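Local coordinates for uncharacterized protein MG027 (Mycoplasma genitalium, PDB 1Q8C), which is of unknown function but adopts an all-helical fold resembling NusB proteins, so a related role in RNA binding or transcription is possible but not established, at residues Arg17-Val22 with Met131-Gln136; Glu23-Leu28 with Lys62-Asn67; Asn54-Leu59 with Lys114-Asp119; Phe69-Lys74 with Val105-Leu110. One frame throughout, in Å; residues are numbered along the deposited sequence.

Contact 1: Arg17-Val22 with Met131-Gln136; sequences RRIAVV and MDHYSQ
Ile19 meets two aromatic rings with two different branches. Its CD1 rests over one face of the His133 imidazole, 3.8 Å from the ring centroid and 17° off the normal, a CH-pi contact. Ile19 CG2 goes to the phenol instead, 3.6 Å from Tyr134 OH. This split follows from chi1 of -71°, which sets CG1 opposite the carbonyl carbon of Ile19 and CG2 opposite its N. Val22 adds CG1, which comes obliquely within 4.0 Å of Tyr134 CE1. The rings also brace each other: His133 ND1 stands 3.7 Å above the centre of the Tyr134 ring. Farther out, Tyr134 leans on Leu101 of helix 100-116, and Ile19 touches Ile130. Tyr134 leaves helical geometry just where helix 120-133 stops. Gln136 N bonds Met131 O (3.0 Å) and Ser135 N bonds Asp132 O (2.9 Å), with Ser135 at positive phi. This Schellman motif ends the helix beside helix 14-28, one join in an all-helical, NusB-like fold.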
loop_
_atom_site.group_PDB
_atom_site.type_symbol
_atom_site.label_atom_id
_atom_site.label_comp_id
_atom_site.label_asym_id
_atom_site.label_seq_id
_atom_site.Cartn_x
_atom_site.Cartn_y
_atom_site.Cartn_z
ATOM N N ARG A 17 -1.001 -10.127 -7.302
ATOM C CA ARG A 17 -2.095 -9.891 -6.355
ATOM C C ARG A 17 -1.922 -8.600 -5.576
ATOM O O ARG A 17 -2.884 -7.898 -5.303
ATOM C CB ARG A 17 -2.158 -11.025 -5.353
ATOM C CG ARG A 17 -1.915 -12.328 -5.973
ATOM C CD ARG A 17 -2.733 -13.377 -5.428
ATOM N NE ARG A 17 -4.073 -13.215 -5.923
ATOM C CZ ARG A 17 -4.865 -14.215 -6.244
ATOM N NH1 ARG A 17 -4.444 -15.450 -6.117
ATOM N NH2 ARG A 17 -6.094 -13.969 -6.647
ATOM N N ARG A 18 -0.688 -8.321 -5.191
ATOM C CA ARG A 18 -0.336 -7.048 -4.606
ATOM C C ARG A 18 -0.613 -5.897 -5.580
ATOM O O ARG A 18 -1.186 -4.890 -5.192
ATOM C CB ARG A 18 1.134 -7.078 -4.179
ATOM C CG ARG A 18 1.400 -7.860 -2.905
ATOM C CD ARG A 18 2.850 -7.790 -2.445
ATOM N NE ARG A 18 3.081 -8.661 -1.296
ATOM C CZ ARG A 18 3.594 -9.894 -1.340
ATOM N NH1 ARG A 18 4.008 -10.432 -2.481
ATOM N NH2 ARG A 18 3.689 -10.594 -0.209
ATOM N N ILE A 19 -0.234 -6.041 -6.845
ATOM C CA ILE A 19 -0.493 -4.998 -7.859
ATOM C C ILE A 19 -1.994 -4.688 -7.955
ATOM O O ILE A 19 -2.393 -3.528 -8.014
ATOM C CB ILE A 19 0.131 -5.389 -9.235
ATOM C CG1 ILE A 19 1.670 -5.306 -9.164
ATOM C CG2 ILE A 19 -0.371 -4.490 -10.336
ATOM C CD1 ILE A 19 2.435 -5.927 -10.358
ATOM N N ALA A 20 -2.828 -5.728 -7.908
ATOM C CA ALA A 20 -4.278 -5.552 -7.929
ATOM C C ALA A 20 -4.808 -4.707 -6.757
ATOM O O ALA A 20 -5.728 -3.919 -6.926
ATOM C CB ALA A 20 -4.990 -6.923 -7.983
ATOM N N VAL A 21 -4.229 -4.853 -5.574
ATOM C CA VAL A 21 -4.642 -4.059 -4.423
ATOM C C VAL A 21 -4.175 -2.610 -4.604
ATOM O O VAL A 21 -4.936 -1.653 -4.411
ATOM C CB VAL A 21 -4.097 -4.690 -3.148
ATOM C CG1 VAL A 21 -4.526 -3.905 -1.938
ATOM C CG2 VAL A 21 -4.615 -6.144 -3.036
ATOM N N VAL A 22 -2.924 -2.446 -5.017
ATOM C CA VAL A 22 -2.363 -1.122 -5.258
ATOM C C VAL A 22 -3.211 -0.309 -6.246
ATOM O O VAL A 22 -3.535 0.863 -6.011
ATOM C CB VAL A 22 -0.931 -1.242 -5.795
ATOM C CG1 VAL A 22 -0.448 0.101 -6.360
ATOM C CG2 VAL A 22 0.016 -1.711 -4.686
ATOM N N MET A 131 6.925 -0.508 -7.969
ATOM C CA MET A 131 7.302 0.808 -8.473
ATOM C C MET A 131 7.943 0.682 -9.866
ATOM O O MET A 131 7.668 1.483 -10.751
ATOM C CB MET A 131 8.246 1.492 -7.482
ATOM C CG MET A 131 7.548 1.828 -6.155
ATOM S SD MET A 131 6.436 3.245 -6.216
ATOM C CE MET A 131 7.661 4.600 -5.933
ATOM N N ASP A 132 8.782 -0.335 -10.054
ATOM C CA ASP A 132 9.379 -0.618 -11.361
ATOM C C ASP A 132 8.309 -0.974 -12.388
ATOM O O ASP A 132 8.390 -0.569 -13.553
ATOM C CB ASP A 132 10.353 -1.794 -11.264
ATOM C CG ASP A 132 11.698 -1.406 -10.672
ATOM O OD1 ASP A 132 11.945 -0.198 -10.470
ATOM O OD2 ASP A 132 12.566 -2.267 -10.394
ATOM N N HIS A 133 7.322 -1.753 -11.947
ATOM C CA HIS A 133 6.217 -2.179 -12.795
ATOM C C HIS A 133 5.465 -0.981 -13.358
ATOM O O HIS A 133 5.033 -1.006 -14.508
ATOM C CB HIS A 133 5.262 -3.103 -12.026
ATOM C CG HIS A 133 3.984 -3.379 -12.746
ATOM N ND1 HIS A 133 2.923 -2.501 -12.735
ATOM C CD2 HIS A 133 3.597 -4.426 -13.513
ATOM C CE1 HIS A 133 1.938 -2.994 -13.463
ATOM N NE2 HIS A 133 2.318 -4.163 -13.942
ATOM N N TYR A 134 5.330 0.068 -12.547
ATOM C CA TYR A 134 4.645 1.297 -12.944
ATOM C C TYR A 134 5.657 2.347 -13.440
ATOM O O TYR A 134 5.342 3.541 -13.541
ATOM C CB TYR A 134 3.844 1.845 -11.758
ATOM C CG TYR A 134 2.576 1.083 -11.425
ATOM C CD1 TYR A 134 2.467 0.361 -10.240
ATOM C CD2 TYR A 134 1.468 1.121 -12.275
ATOM C CE1 TYR A 134 1.301 -0.324 -9.912
ATOM C CE2 TYR A 134 0.295 0.438 -11.956
ATOM C CZ TYR A 134 0.223 -0.281 -10.773
ATOM O OH TYR A 134 -0.919 -0.963 -10.439
ATOM N N SER A 135 6.862 1.886 -13.766
ATOM C CA SER A 135 7.967 2.743 -14.176
ATOM C C SER A 135 7.890 4.099 -13.503
ATOM O O SER A 135 7.835 5.134 -14.166
ATOM C CB SER A 135 7.975 2.918 -15.690
ATOM O OG SER A 135 6.843 3.664 -16.110
ATOM N N GLN A 136 7.855 4.076 -12.175
ATOM C CA GLN A 136 7.827 5.299 -11.400
ATOM C C GLN A 136 9.270 5.768 -11.260
ATOM O O GLN A 136 9.601 6.925 -11.608
ATOM C CB GLN A 136 7.151 5.066 -10.055
ATOM C CG GLN A 136 5.619 5.127 -10.152
ATOM C CD GLN A 136 5.081 6.551 -10.052
ATOM O OE1 GLN A 136 5.093 7.154 -8.969
ATOM N NE2 GLN A 136 4.615 7.090 -11.176
#

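Contact 2: Glu23-Leu28 with Lys62-Asn67; sequences EFIFSL and KAFSEN
Apolar packing alone joins Ile25 and Leu28 to Phe64. Ile25 covers one face of the phenyl ring: CG1 sits over its centre, 4.0 Å from the centroid and 9° off the normal, a CH-pi contact. Ile25 CG2 reaches toward the rim, 3.6 Å from Phe64 CE1. Leu28 arrives from the next turn with one methyl, CD1 lying 3.6 Å from Phe64 CE2 in an oblique approach. The Phe64 CG is set opposite its backbone N (chi1 163°), which carries the ring out from helix 55-81 to meet both side chains.

Polar bonds stay within each helix. Ser27 OG donates to Phe24 O (2.6 Å), an oxygen that also takes the N-H of Leu28. Ser65 OG does the same to Lys62 O (2.8 Å), approaching from the same face of the carbonyl plane as Glu66 N. Asn67 ND2 reaches Ala63 O on an in-plane lone pair at 2.6 Å, with an N-H...O angle of 163°. The charged pair is Lys62 NZ with Glu66 OE2, 3.5 Å apart.

Among its neighbours, this buried junction of helices 14-28 and 55-81 is bordered by helix 100-116, where Ile25 touches Ala104 and Phe64 touches Ser111. Helix 36-45 adds Ile39 against Phe24 and Leu28.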
loop_
_atom_site.group_PDB
_atom_site.type_symbol
_atom_site.label_atom_id
_atom_site.label_comp_id
_atom_site.label_asym_id
_atom_site.label_seq_id
_atom_site.Cartn_x
_atom_site.Cartn_y
_atom_site.Cartn_z
ATOM N N GLU A 23 -3.566 -0.922 -7.362
ATOM C CA GLU A 23 -4.345 -0.232 -8.384
ATOM C C GLU A 23 -5.706 0.156 -7.818
ATOM O O GLU A 23 -6.199 1.245 -8.074
ATOM C CB GLU A 23 -4.506 -1.086 -9.647
ATOM C CG GLU A 23 -3.982 -0.454 -10.930
ATOM C CD GLU A 23 -4.055 1.072 -10.972
ATOM O OE1 GLU A 23 -4.986 1.604 -11.635
ATOM O OE2 GLU A 23 -3.166 1.750 -10.365
ATOM N N PHE A 24 -6.280 -0.736 -7.018
ATOM C CA PHE A 24 -7.564 -0.479 -6.365
ATOM C C PHE A 24 -7.495 0.741 -5.425
ATOM O O PHE A 24 -8.288 1.681 -5.536
ATOM C CB PHE A 24 -7.981 -1.726 -5.591
ATOM C CG PHE A 24 -9.224 -1.553 -4.799
ATOM C CD1 PHE A 24 -10.448 -1.411 -5.419
ATOM C CD2 PHE A 24 -9.171 -1.553 -3.409
ATOM C CE1 PHE A 24 -11.613 -1.242 -4.652
ATOM C CE2 PHE A 24 -10.298 -1.403 -2.651
ATOM C CZ PHE A 24 -11.529 -1.240 -3.276
ATOM N N ILE A 25 -6.531 0.704 -4.506
ATOM C CA ILE A 25 -6.325 1.757 -3.527
ATOM C C ILE A 25 -6.140 3.064 -4.310
ATOM O O ILE A 25 -6.819 4.047 -4.043
ATOM C CB ILE A 25 -5.081 1.460 -2.647
ATOM C CG1 ILE A 25 -5.321 0.262 -1.724
ATOM C CG2 ILE A 25 -4.739 2.681 -1.818
ATOM C CD1 ILE A 25 -4.067 -0.257 -1.038
ATOM N N PHE A 26 -5.264 3.033 -5.313
ATOM C CA PHE A 26 -4.979 4.184 -6.171
ATOM C C PHE A 26 -6.236 4.857 -6.703
ATOM O O PHE A 26 -6.319 6.087 -6.707
ATOM C CB PHE A 26 -4.126 3.776 -7.386
ATOM C CG PHE A 26 -3.808 4.915 -8.310
ATOM C CD1 PHE A 26 -3.182 6.049 -7.827
ATOM C CD2 PHE A 26 -4.127 4.853 -9.666
ATOM C CE1 PHE A 26 -2.874 7.114 -8.669
ATOM C CE2 PHE A 26 -3.822 5.905 -10.521
ATOM C CZ PHE A 26 -3.190 7.044 -10.022
ATOM N N SER A 27 -7.181 4.040 -7.180
ATOM C CA SER A 27 -8.407 4.529 -7.802
ATOM C C SER A 27 -9.316 5.201 -6.793
ATOM O O SER A 27 -10.144 6.031 -7.170
ATOM C CB SER A 27 -9.167 3.390 -8.499
ATOM O OG SER A 27 -9.693 2.447 -7.557
ATOM N N LEU A 28 -9.157 4.833 -5.522
ATOM C CA LEU A 28 -9.927 5.383 -4.416
ATOM C C LEU A 28 -9.348 6.682 -3.862
ATOM O O LEU A 28 -10.094 7.510 -3.318
ATOM C CB LEU A 28 -9.982 4.385 -3.246
ATOM C CG LEU A 28 -10.753 3.055 -3.265
ATOM C CD1 LEU A 28 -10.399 2.282 -2.027
ATOM C CD2 LEU A 28 -12.255 3.255 -3.278
ATOM N N LYS A 62 -9.352 -4.947 3.693
ATOM C CA LYS A 62 -10.102 -4.795 4.911
ATOM C C LYS A 62 -9.266 -4.001 5.941
ATOM O O LYS A 62 -9.783 -3.091 6.580
ATOM C CB LYS A 62 -10.538 -6.180 5.441
ATOM C CG LYS A 62 -11.115 -6.204 6.878
ATOM C CD LYS A 62 -12.046 -7.411 7.137
ATOM C CE LYS A 62 -13.072 -7.136 8.259
ATOM N NZ LYS A 62 -12.563 -7.345 9.648
ATOM N N ALA A 63 -7.996 -4.348 6.097
ATOM C CA ALA A 63 -7.098 -3.630 6.993
ATOM C C ALA A 63 -6.944 -2.173 6.527
ATOM O O ALA A 63 -6.970 -1.245 7.345
ATOM C CB ALA A 63 -5.762 -4.331 7.046
ATOM N N PHE A 64 -6.796 -1.988 5.213
ATOM C CA PHE A 64 -6.720 -0.661 4.576
ATOM C C PHE A 64 -7.971 0.192 4.878
ATOM O O PHE A 64 -7.866 1.366 5.231
ATOM C CB PHE A 64 -6.590 -0.825 3.051
ATOM C CG PHE A 64 -6.906 0.410 2.280
ATOM C CD1 PHE A 64 -5.981 1.431 2.166
ATOM C CD2 PHE A 64 -8.131 0.566 1.686
ATOM C CE1 PHE A 64 -6.296 2.573 1.471
ATOM C CE2 PHE A 64 -8.452 1.709 0.991
ATOM C CZ PHE A 64 -7.542 2.704 0.878
ATOM N N SER A 65 -9.151 -0.419 4.700
ATOM C CA SER A 65 -10.432 0.265 4.860
ATOM C C SER A 65 -10.644 0.757 6.286
ATOM O O SER A 65 -11.279 1.772 6.500
ATOM C CB SER A 65 -11.600 -0.635 4.450
ATOM O OG SER A 65 -11.845 -1.648 5.418
ATOM N N GLU A 66 -10.092 0.039 7.245
ATOM C CA GLU A 66 -10.313 0.314 8.642
ATOM C C GLU A 66 -9.229 1.201 9.272
ATOM O O GLU A 66 -9.421 1.740 10.367
ATOM C CB GLU A 66 -10.453 -1.016 9.378
ATOM C CG GLU A 66 -11.714 -1.785 8.932
ATOM C CD GLU A 66 -11.828 -3.181 9.533
ATOM O OE1 GLU A 66 -10.829 -3.624 10.150
ATOM O OE2 GLU A 66 -12.917 -3.829 9.390
ATOM N N ASN A 67 -8.124 1.410 8.563
ATOM C CA ASN A 67 -7.015 2.173 9.119
ATOM C C ASN A 67 -6.542 3.315 8.244
ATOM O O ASN A 67 -5.487 3.870 8.489
ATOM C CB ASN A 67 -5.858 1.217 9.404
ATOM C CG ASN A 67 -6.227 0.162 10.427
ATOM O OD1 ASN A 67 -6.222 0.427 11.632
ATOM N ND2 ASN A 67 -6.581 -1.035 9.949
#

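Contact 3: Asn54-Leu59 with Lys114-Asp119; sequences NEWQKL and KAHNTD. With NA (sodium ion), chain K.
The His116 imidazole lies between the Trp56 indole and an alanine methyl. On one face Trp56 NE1 stands 3.3 Å above its centre; the opposite face carries Ala115 CB, shifted toward the rim. With the five-membered ring of Trp56 it forms an offset stack, centroids 3.7 Å apart and planes at 12°. Trp56 chi1 of -172° turns CG opposite its N, bringing the indole to the imidazole. At the edge, His116 NE2 donates to Trp56 O, 2.8 Å away at an N-H...O angle of 164°, nearly in the imidazole plane. Stack and bond to one residue together fix the ring's rotation. Here helix 55-81 begins: Asn54 is its N-cap, OD1 accepting from Gln57 N at 3.1 Å. Leu59 packs beside the stack, its CD1 3.8 Å from His116 CE1, while Ala115 CB touches Leu59 O at 3.5 Å. Arg14 makes a cation-pi contact with Trp56. Away from the rings, Lys58 O binds a sodium ion at 2.8 Å, which also holds a water.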
loop_
_atom_site.group_PDB
_atom_site.type_symbol
_atom_site.label_atom_id
_atom_site.label_comp_id
_atom_site.label_asym_id
_atom_site.label_seq_id
_atom_site.Cartn_x
_atom_site.Cartn_y
_atom_site.Cartn_z
ATOM N N ASN A 54 -8.865 -13.079 -4.260
ATOM C CA ASN A 54 -8.973 -14.113 -3.234
ATOM C C ASN A 54 -9.064 -13.520 -1.834
ATOM O O ASN A 54 -8.999 -12.288 -1.659
ATOM C CB ASN A 54 -7.833 -15.163 -3.352
ATOM C CG ASN A 54 -6.450 -14.612 -3.002
ATOM O OD1 ASN A 54 -6.295 -13.450 -2.632
ATOM N ND2 ASN A 54 -5.432 -15.466 -3.123
ATOM N N GLU A 55 -9.249 -14.382 -0.841
ATOM C CA GLU A 55 -9.386 -13.925 0.537
ATOM C C GLU A 55 -8.095 -13.245 1.044
ATOM O O GLU A 55 -8.178 -12.316 1.820
ATOM C CB GLU A 55 -9.840 -15.069 1.448
ATOM C CG GLU A 55 -11.289 -15.560 1.197
ATOM C CD GLU A 55 -12.345 -14.473 1.406
ATOM O OE1 GLU A 55 -13.469 -14.617 0.878
ATOM O OE2 GLU A 55 -12.055 -13.462 2.093
ATOM N N TRP A 56 -6.924 -13.668 0.576
ATOM C CA TRP A 56 -5.664 -13.033 0.985
ATOM C C TRP A 56 -5.690 -11.509 0.667
ATOM O O TRP A 56 -5.387 -10.690 1.507
ATOM C CB TRP A 56 -4.463 -13.736 0.313
ATOM C CG TRP A 56 -3.114 -13.280 0.808
ATOM C CD1 TRP A 56 -2.492 -13.668 1.956
ATOM C CD2 TRP A 56 -2.224 -12.331 0.176
ATOM N NE1 TRP A 56 -1.283 -13.025 2.079
ATOM C CE2 TRP A 56 -1.093 -12.201 1.005
ATOM C CE3 TRP A 56 -2.272 -11.576 -1.007
ATOM C CZ2 TRP A 56 -0.029 -11.361 0.696
ATOM C CZ3 TRP A 56 -1.205 -10.740 -1.309
ATOM C CH2 TRP A 56 -0.107 -10.646 -0.464
ATOM N N GLN A 57 -6.092 -11.153 -0.545
ATOM C CA GLN A 57 -6.179 -9.764 -1.004
ATOM C C GLN A 57 -7.296 -8.969 -0.274
ATOM O O GLN A 57 -7.138 -7.795 0.038
ATOM C CB GLN A 57 -6.471 -9.748 -2.511
ATOM C CG GLN A 57 -5.326 -10.183 -3.405
ATOM C CD GLN A 57 -5.744 -10.332 -4.843
ATOM O OE1 GLN A 57 -5.270 -9.611 -5.704
ATOM N NE2 GLN A 57 -6.634 -11.256 -5.105
ATOM N N LYS A 58 -8.426 -9.630 -0.051
ATOM C CA LYS A 58 -9.577 -9.055 0.644
ATOM C C LYS A 58 -9.252 -8.726 2.090
ATOM O O LYS A 58 -9.851 -7.812 2.670
ATOM C CB LYS A 58 -10.765 -10.049 0.607
ATOM C CG LYS A 58 -11.504 -10.090 -0.753
ATOM C CD LYS A 58 -12.377 -11.366 -0.910
ATOM C CE LYS A 58 -12.950 -11.489 -2.320
ATOM N NZ LYS A 58 -13.954 -12.611 -2.500
ATOM N N LEU A 59 -8.307 -9.455 2.675
ATOM C CA LEU A 59 -7.921 -9.168 4.064
ATOM C C LEU A 59 -7.033 -7.915 4.103
ATOM O O LEU A 59 -7.108 -7.148 5.052
ATOM C CB LEU A 59 -7.203 -10.353 4.705
ATOM C CG LEU A 59 -7.589 -11.040 6.036
ATOM C CD1 LEU A 59 -6.382 -11.046 6.991
ATOM C CD2 LEU A 59 -8.879 -10.514 6.733
ATOM N N LYS A 114 -0.236 -5.220 8.425
ATOM C CA LYS A 114 -1.315 -5.264 9.407
ATOM C C LYS A 114 -2.148 -6.547 9.273
ATOM O O LYS A 114 -2.445 -7.203 10.251
ATOM C CB LYS A 114 -2.226 -4.032 9.229
ATOM C CG LYS A 114 -3.438 -3.980 10.167
ATOM C CD LYS A 114 -3.015 -3.677 11.585
ATOM C CE LYS A 114 -3.914 -2.647 12.236
ATOM N NZ LYS A 114 -3.437 -1.231 12.032
ATOM N N ALA A 115 -2.526 -6.909 8.053
ATOM C CA ALA A 115 -3.417 -8.060 7.846
ATOM C C ALA A 115 -2.695 -9.411 7.971
ATOM O O ALA A 115 -3.194 -10.366 8.568
ATOM C CB ALA A 115 -4.057 -7.946 6.487
ATOM N N HIS A 116 -1.505 -9.474 7.393
ATOM C CA HIS A 116 -0.790 -10.728 7.217
ATOM C C HIS A 116 0.547 -10.813 7.950
ATOM O O HIS A 116 1.144 -11.873 8.003
ATOM C CB HIS A 116 -0.581 -10.949 5.738
ATOM C CG HIS A 116 -1.857 -11.108 4.983
ATOM N ND1 HIS A 116 -2.771 -12.099 5.275
ATOM C CD2 HIS A 116 -2.381 -10.403 3.951
ATOM C CE1 HIS A 116 -3.789 -12.014 4.439
ATOM N NE2 HIS A 116 -3.573 -10.999 3.619
ATOM N N ASN A 117 1.009 -9.698 8.504
ATOM C CA ASN A 117 2.240 -9.678 9.295
ATOM C C ASN A 117 3.458 -10.048 8.439
ATOM O O ASN A 117 4.408 -10.629 8.927
ATOM C CB ASN A 117 2.113 -10.589 10.527
ATOM C CG ASN A 117 1.070 -10.087 11.516
ATOM O OD1 ASN A 117 0.083 -10.770 11.807
ATOM N ND2 ASN A 117 1.291 -8.887 12.047
ATOM N N THR A 118 3.400 -9.702 7.157
ATOM C CA THR A 118 4.491 -9.970 6.245
ATOM C C THR A 118 5.743 -9.281 6.779
ATOM O O THR A 118 5.630 -8.187 7.301
ATOM C CB THR A 118 4.151 -9.400 4.872
ATOM O OG1 THR A 118 2.956 -10.008 4.387
ATOM C CG2 THR A 118 5.214 -9.777 3.865
ATOM N N ASP A 119 6.926 -9.886 6.644
ATOM C CA ASP A 119 8.128 -9.258 7.192
ATOM C C ASP A 119 8.585 -8.064 6.360
ATOM O O ASP A 119 8.330 -7.976 5.167
ATOM C CB ASP A 119 9.280 -10.258 7.361
ATOM C CG ASP A 119 10.290 -9.834 8.455
ATOM O OD1 ASP A 119 10.158 -8.722 9.036
ATOM O OD2 ASP A 119 11.250 -10.560 8.801
HETATM NA NA NA K . -12.278 -6.726 1.932
HETATM O O HOH W 1 -13.640 -7.227 -0.076
#

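Contact 4: Phe69-Lys74 with Val105-Leu110; sequences FSFQKK and VVLCAL
Leu107 O is hydrogen-bonded to the hydroxyl of Ser111, one turn farther along helix 100-116, and in the facing segment Lys74 N bonds Ser70 O at 2.8 Å. Each of these bonds stays inside its own helix; between Phe69-Lys74 and Val105-Leu110 the contact is apolar and centres on Phe71. Leu110 CB lies over the middle of the phenyl ring, 3.8 Å from the centroid and 7° off the normal, a CH-pi contact. The CD1 of the same leucine continues past the ring to its root, 3.7 Å from Phe71 CB. From the preceding turn comes Leu107, whose CD2 presses on Phe71 CB at 3.3 Å, a tight methyl-to-methylene contact.

The two helical segments cross at 121°, neither parallel nor antiparallel, with axes 10.4 Å apart at closest approach. In this NusB-like helical bundle the end of the phenyl ring lies against the backbone of helix 100-116, Phe71 CZ 3.6 Å from Leu110 O. The ring gets there through chi1 of -71°, with CG set opposite the carbonyl carbon.

Gln72 contributes at the margin. Its chain starts away from helix 100-116, bends at chi2, and brings OE1 to within 4.1 Å of Leu107 CD1, crossing that side chain at about a right angle. Behind the leucines, Cys108 turns to the other side and packs on Val21 and Val22 of helix 14-28.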
loop_
_atom_site.group_PDB
_atom_site.type_symbol
_atom_site.label_atom_id
_atom_site.label_comp_id
_atom_site.label_asym_id
_atom_site.label_seq_id
_atom_site.Cartn_x
_atom_site.Cartn_y
_atom_site.Cartn_z
ATOM N N PHE A 69 -7.262 6.499 7.790
ATOM C CA PHE A 69 -6.963 7.765 8.444
ATOM C C PHE A 69 -5.603 7.733 9.159
ATOM O O PHE A 69 -4.829 8.675 9.046
ATOM C CB PHE A 69 -8.074 8.178 9.424
ATOM C CG PHE A 69 -8.079 9.653 9.742
ATOM C CD1 PHE A 69 -8.938 10.523 9.081
ATOM C CD2 PHE A 69 -7.218 10.174 10.713
ATOM C CE1 PHE A 69 -8.947 11.882 9.383
ATOM C CE2 PHE A 69 -7.216 11.531 11.018
ATOM C CZ PHE A 69 -8.086 12.386 10.355
ATOM N N SER A 70 -5.303 6.658 9.875
ATOM C CA SER A 70 -4.040 6.564 10.606
ATOM C C SER A 70 -2.849 6.366 9.691
ATOM O O SER A 70 -1.811 6.980 9.883
ATOM C CB SER A 70 -4.064 5.394 11.572
ATOM O OG SER A 70 -5.205 5.465 12.383
ATOM N N PHE A 71 -2.990 5.458 8.732
ATOM C CA PHE A 71 -1.935 5.208 7.751
ATOM C C PHE A 71 -1.582 6.513 7.025
ATOM O O PHE A 71 -0.422 6.873 6.917
ATOM C CB PHE A 71 -2.381 4.130 6.739
ATOM C CG PHE A 71 -2.462 2.709 7.303
ATOM C CD1 PHE A 71 -3.031 1.702 6.552
ATOM C CD2 PHE A 71 -1.959 2.387 8.554
ATOM C CE1 PHE A 71 -3.098 0.398 7.032
ATOM C CE2 PHE A 71 -2.025 1.078 9.031
ATOM C CZ PHE A 71 -2.600 0.090 8.265
ATOM N N GLN A 72 -2.591 7.233 6.556
ATOM C CA GLN A 72 -2.367 8.484 5.838
ATOM C C GLN A 72 -1.641 9.494 6.719
ATOM O O GLN A 72 -0.778 10.215 6.245
ATOM C CB GLN A 72 -3.694 9.074 5.359
ATOM C CG GLN A 72 -4.402 8.254 4.271
ATOM C CD GLN A 72 -4.136 8.781 2.868
ATOM O OE1 GLN A 72 -2.982 9.018 2.499
ATOM N NE2 GLN A 72 -5.203 8.967 2.082
ATOM N N LYS A 73 -1.995 9.542 7.999
ATOM C CA LYS A 73 -1.300 10.401 8.951
ATOM C C LYS A 73 0.156 9.983 9.123
ATOM O O LYS A 73 1.054 10.811 8.957
ATOM C CB LYS A 73 -2.002 10.393 10.304
ATOM C CG LYS A 73 -2.444 11.774 10.793
ATOM C CD LYS A 73 -3.480 12.432 9.882
ATOM C CE LYS A 73 -4.082 13.710 10.515
ATOM N NZ LYS A 73 -5.313 14.200 9.791
ATOM N N LYS A 74 0.388 8.715 9.459
ATOM C CA LYS A 74 1.748 8.193 9.647
ATOM C C LYS A 74 2.649 8.515 8.459
ATOM O O LYS A 74 3.804 8.897 8.630
ATOM C CB LYS A 74 1.729 6.685 9.880
ATOM C CG LYS A 74 1.284 6.284 11.276
ATOM C CD LYS A 74 1.035 4.783 11.360
ATOM C CE LYS A 74 0.029 4.426 12.463
ATOM N NZ LYS A 74 -0.338 2.962 12.420
ATOM N N VAL A 105 1.029 2.504 -3.166
ATOM C CA VAL A 105 2.007 1.454 -2.921
ATOM C C VAL A 105 2.386 1.387 -1.430
ATOM O O VAL A 105 2.463 0.302 -0.862
ATOM C CB VAL A 105 3.294 1.665 -3.734
ATOM C CG1 VAL A 105 4.391 0.695 -3.249
ATOM C CG2 VAL A 105 3.025 1.507 -5.223
ATOM N N VAL A 106 2.620 2.535 -0.799
ATOM C CA VAL A 106 2.979 2.555 0.621
ATOM C C VAL A 106 1.780 2.107 1.496
ATOM O O VAL A 106 1.951 1.357 2.435
ATOM C CB VAL A 106 3.473 3.939 1.095
ATOM C CG1 VAL A 106 3.633 3.947 2.619
ATOM C CG2 VAL A 106 4.816 4.297 0.444
ATOM N N LEU A 107 0.578 2.571 1.200
ATOM C CA LEU A 107 -0.589 2.142 1.980
ATOM C C LEU A 107 -0.855 0.650 1.853
ATOM O O LEU A 107 -1.406 0.045 2.768
ATOM C CB LEU A 107 -1.829 2.914 1.553
ATOM C CG LEU A 107 -1.785 4.368 2.004
ATOM C CD1 LEU A 107 -2.774 5.185 1.207
ATOM C CD2 LEU A 107 -2.066 4.452 3.486
ATOM N N CYS A 108 -0.473 0.048 0.732
ATOM C CA CYS A 108 -0.708 -1.385 0.548
ATOM C C CYS A 108 0.207 -2.169 1.476
ATOM O O CYS A 108 -0.220 -3.132 2.097
ATOM C CB CYS A 108 -0.532 -1.800 -0.922
ATOM S SG CYS A 108 -0.732 -3.589 -1.277
ATOM N N ALA A 109 1.460 -1.725 1.579
ATOM C CA ALA A 109 2.473 -2.335 2.438
ATOM C C ALA A 109 2.101 -2.281 3.926
ATOM O O ALA A 109 2.311 -3.252 4.673
ATOM C CB ALA A 109 3.827 -1.638 2.213
ATOM N N LEU A 110 1.598 -1.122 4.344
ATOM C CA LEU A 110 1.067 -0.920 5.688
ATOM C C LEU A 110 -0.130 -1.822 5.933
ATOM O O LEU A 110 -0.266 -2.413 6.997
ATOM C CB LEU A 110 0.603 0.528 5.868
ATOM C CG LEU A 110 1.673 1.620 5.793
ATOM C CD1 LEU A 110 1.091 3.017 5.888
ATOM C CD2 LEU A 110 2.629 1.414 6.916
#

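Contacts 2 and 4 are buried and apolar, each built on one phenylalanine of helix 55-81 covered over one face by an aliphatic side chain. Contact 3 lies at the surface and contact 1 is partly buried; both use histidine rings, but the imidazole is a hydrogen-bonded stacking partner in contact 3 and takes a methyl on its face in contact 1, with no bond to the facing segment. Helix 14-28 serves contacts 1 and 2 on successive turns, and Tyr134 OH of contact 1 packs on Glu23. Contacts 3 and 4 join the same two helices, 55-81 and 100-116, at different levels. Cys108 touches Ile25, linking contact 4 to contact 2; a weak, probable hydrogen bond from Lys114 NZ to Asn67 OD1 links contacts 2 and 3.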